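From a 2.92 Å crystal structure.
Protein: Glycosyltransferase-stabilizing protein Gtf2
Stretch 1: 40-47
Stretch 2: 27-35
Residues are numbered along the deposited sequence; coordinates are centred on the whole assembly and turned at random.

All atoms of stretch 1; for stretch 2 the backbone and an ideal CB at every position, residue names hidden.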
# COMPACT_ATOMS: atom_id res chain seq x y z
N ASP B 40 -5.05 23.85 -38.56
CA ASP B 40 -4.56 25.19 -38.86
C ASP B 40 -3.18 25.44 -38.27
O ASP B 40 -2.32 26.06 -38.92
CB ASP B 40 -5.56 26.20 -38.31
CG ASP B 40 -5.81 27.35 -39.24
OD1 ASP B 40 -5.63 27.17 -40.46
OD2 ASP B 40 -6.19 28.43 -38.75
N MSE B 41 -2.94 24.97 -37.05
CA MSE B 41 -1.78 25.42 -36.29
C MSE B 41 -0.74 24.32 -36.06
O MSE B 41 -0.94 23.17 -36.43
CB MSE B 41 -2.27 25.98 -34.94
CG MSE B 41 -3.63 26.67 -35.06
SE MSE B 41 -4.32 27.52 -33.45
CE MSE B 41 -6.15 27.84 -34.03
N ILE B 42 0.38 24.71 -35.45
CA ILE B 42 1.47 23.80 -35.11
C ILE B 42 2.09 24.28 -33.80
O ILE B 42 1.85 25.41 -33.35
CB ILE B 42 2.55 23.72 -36.21
CG1 ILE B 42 2.99 25.12 -36.63
CG2 ILE B 42 2.08 22.90 -37.40
CD1 ILE B 42 4.29 25.13 -37.39
N SER B 43 2.90 23.42 -33.19
CA SER B 43 3.64 23.79 -31.99
C SER B 43 5.02 23.16 -32.06
O SER B 43 5.15 22.00 -32.48
CB SER B 43 2.92 23.31 -30.72
OG SER B 43 3.59 23.75 -29.56
N PRO B 44 6.06 23.87 -31.61
CA PRO B 44 7.42 23.29 -31.68
C PRO B 44 7.57 22.02 -30.87
O PRO B 44 8.42 21.19 -31.19
CB PRO B 44 8.30 24.42 -31.14
CG PRO B 44 7.39 25.25 -30.30
CD PRO B 44 6.06 25.20 -30.98
N TYR B 45 6.75 21.85 -29.82
CA TYR B 45 6.84 20.65 -29.01
C TYR B 45 6.26 19.44 -29.73
O TYR B 45 6.83 18.34 -29.68
CB TYR B 45 6.14 20.88 -27.67
CG TYR B 45 6.87 21.87 -26.79
CD1 TYR B 45 7.99 21.49 -26.07
CD2 TYR B 45 6.44 23.19 -26.70
CE1 TYR B 45 8.66 22.38 -25.28
CE2 TYR B 45 7.11 24.09 -25.89
CZ TYR B 45 8.22 23.68 -25.19
OH TYR B 45 8.91 24.57 -24.39
N THR B 46 5.13 19.62 -30.41
CA THR B 46 4.44 18.53 -31.09
C THR B 46 4.88 18.36 -32.54
O THR B 46 4.53 17.34 -33.16
CB THR B 46 2.93 18.77 -31.06
OG1 THR B 46 2.63 20.01 -31.70
CG2 THR B 46 2.43 18.82 -29.63
N TYR B 47 5.66 19.29 -33.09
CA TYR B 47 5.88 19.35 -34.53
C TYR B 47 6.78 18.22 -35.01
O TYR B 47 6.58 17.67 -36.10
CB TYR B 47 6.46 20.71 -34.90
CG TYR B 47 6.72 20.95 -36.37
CD1 TYR B 47 5.69 21.29 -37.23
CD2 TYR B 47 8.01 20.86 -36.89
CE1 TYR B 47 5.93 21.52 -38.57
CE2 TYR B 47 8.25 21.09 -38.22
CZ TYR B 47 7.21 21.42 -39.06
OH TYR B 47 7.46 21.65 -40.40
N UNK B 27 1.17 31.21 -41.40
CA UNK B 27 1.30 30.10 -40.46
C UNK B 27 1.09 30.57 -39.03
O UNK B 27 1.40 31.71 -38.66
CB UNK B 27 2.67 29.44 -40.60
N UNK B 28 0.54 29.67 -38.22
CA UNK B 28 0.18 29.96 -36.84
C UNK B 28 0.94 29.03 -35.91
O UNK B 28 0.95 27.81 -36.13
CB UNK B 28 -1.33 29.82 -36.63
N UNK B 29 1.57 29.59 -34.89
CA UNK B 29 2.38 28.84 -33.94
C UNK B 29 1.79 29.03 -32.55
O UNK B 29 1.64 30.16 -32.08
CB UNK B 29 3.84 29.29 -33.98
N UNK B 30 1.45 27.92 -31.89
CA UNK B 30 1.10 27.92 -30.48
C UNK B 30 2.29 27.38 -29.71
O UNK B 30 2.80 26.29 -30.01
CB UNK B 30 -0.16 27.09 -30.21
N UNK B 31 2.77 28.15 -28.73
CA UNK B 31 3.93 27.72 -27.95
C UNK B 31 3.56 26.57 -27.04
O UNK B 31 4.33 25.62 -26.87
CB UNK B 31 4.49 28.88 -27.13
N UNK B 32 2.37 26.62 -26.45
CA UNK B 32 1.90 25.58 -25.54
C UNK B 32 1.96 24.22 -26.22
O UNK B 32 1.76 24.10 -27.43
CB UNK B 32 0.48 25.88 -25.07
N UNK B 33 2.20 23.19 -25.41
CA UNK B 33 2.42 21.82 -25.85
C UNK B 33 1.12 21.10 -26.16
O UNK B 33 1.08 19.87 -26.16
CB UNK B 33 3.20 21.05 -24.78
N UNK B 34 0.05 21.88 -26.33
CA UNK B 34 -1.30 21.37 -26.53
C UNK B 34 -1.35 20.26 -27.56
O UNK B 34 -0.85 20.40 -28.68
CB UNK B 34 -2.23 22.51 -26.95
N UNK B 35 -2.00 19.16 -27.18
CA UNK B 35 -2.09 17.98 -28.02
C UNK B 35 -3.28 17.98 -28.96
O UNK B 35 -3.29 17.23 -29.93
CB UNK B 35 -2.15 16.73 -27.14

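Position 27 precedes the strand, and nothing of stretch 1 lies within 5.5 Å of its ideal CB. Its phi of -75° and psi of 148° admit almost any residue, proline included; the deposited residue is Pro-27, which barely touches stretch 1.

At position 28 the backbone is extended, and the CB sits on the same face of the sheet as the side chain of Met-41, a selenomethionine, with its CG 4.2 Å from that CB. A beta-branched or medium-sized apolar residue would suit this place. It is Thr-28, whose CG2 packs 4.0 Å from Met-41 CG, while its hydroxyl is satisfied elsewhere in the structure. The backbone pairs whatever the side chain: Ile-42 N donates to Thr-28 O at 3.2 Å.

Position 29 turns to the other face, shared with Ile-42, and lies beside Pro-44 as well. Both neighbours are apolar and the backbone is again extended, so valine, isoleucine or leucine would fit. The residue is Ile-29: its CD1 meets Ile-42 CD1 at 3.5 Å, and its CG2 lies 4.1 Å from Pro-44 CD. Its CA also makes a CA-H...O contact with Ile-42 O, at 3.5 Å.

At position 30 the CB points sideways, 4.9 Å from Ser-43 CB and 5.3 Å from Met-41 SE. The selenium favours a compact apolar chain, and the strand angles favour beta-branching. Val-30 places CG2 3.8 Å from Met-41 SE. Its amide closes the parallel pairing, with Val-30 N donating to Ile-42 O at 2.9 Å and 167°.

Position 31 leaves the strand with phi/psi of -71°/-39°, and its CB points away, so stretch 1 hardly restricts the choice. In Ile-31 the carbonyl makes the closest approach, its O lying 3.2 Å from Tyr-45 CD2 at the ring edge.

Position 32 also points away, where a polar or charged chain is as acceptable as any. Its visible carbonyl matters more: Ser-43 OG lies 2.8 Å from O of this residue, Glu-32, and 2.7 Å from Val-30 O, so the single hydroxyl proton has two acceptors within reach.

At position 33 the CB is 4.1 Å from Tyr-45 CB and 5.4 Å from Thr-46 CG2. A small apolar residue suits so near a neighbour, though the CB points sideways and larger ones are not excluded. Ala-33 makes that contact with its methyl, CB to Tyr-45 CB at 4.1 Å.

At position 34 the CB points sideways and nothing of stretch 1 lies within 5.5 Å of it, so stretch 1 sets little limit and polar residues are among those that suit. Asn-34 uses ND2 to donate a hydrogen bond to Glu-32 OE1 at 3.2 Å. Position 35, facing away, makes no contact and tolerates many residues; it is Gly-35.

Stretch 2 27-35: PTIVIEANG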
# COMPACT_ATOMS: atom_id res chain seq x y z
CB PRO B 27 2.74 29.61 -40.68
CG PRO B 27 3.45 30.79 -41.21
CD PRO B 27 2.45 31.52 -42.06
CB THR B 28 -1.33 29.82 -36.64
OG1 THR B 28 -2.01 30.71 -37.53
CG2 THR B 28 -1.71 30.16 -35.21
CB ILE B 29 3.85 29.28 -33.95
CG1 ILE B 29 4.29 29.66 -35.37
CG2 ILE B 29 4.74 28.19 -33.39
CD1 ILE B 29 4.51 28.48 -36.27
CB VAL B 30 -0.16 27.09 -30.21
CG1 VAL B 30 -0.76 27.47 -28.86
CG2 VAL B 30 -1.17 27.28 -31.32
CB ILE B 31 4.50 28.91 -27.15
CG1 ILE B 31 4.90 30.04 -28.10
CG2 ILE B 31 5.67 28.46 -26.30
CD1 ILE B 31 5.13 31.34 -27.40
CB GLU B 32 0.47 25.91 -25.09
CG GLU B 32 -0.29 24.80 -24.39
CD GLU B 32 -1.79 25.01 -24.44
OE1 GLU B 32 -2.30 25.39 -25.52
OE2 GLU B 32 -2.47 24.81 -23.41
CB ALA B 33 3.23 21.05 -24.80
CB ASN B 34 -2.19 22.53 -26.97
CG ASN B 34 -3.66 22.22 -26.85
OD1 ASN B 34 -4.15 21.23 -27.40
ND2 ASN B 34 -4.39 23.07 -26.14
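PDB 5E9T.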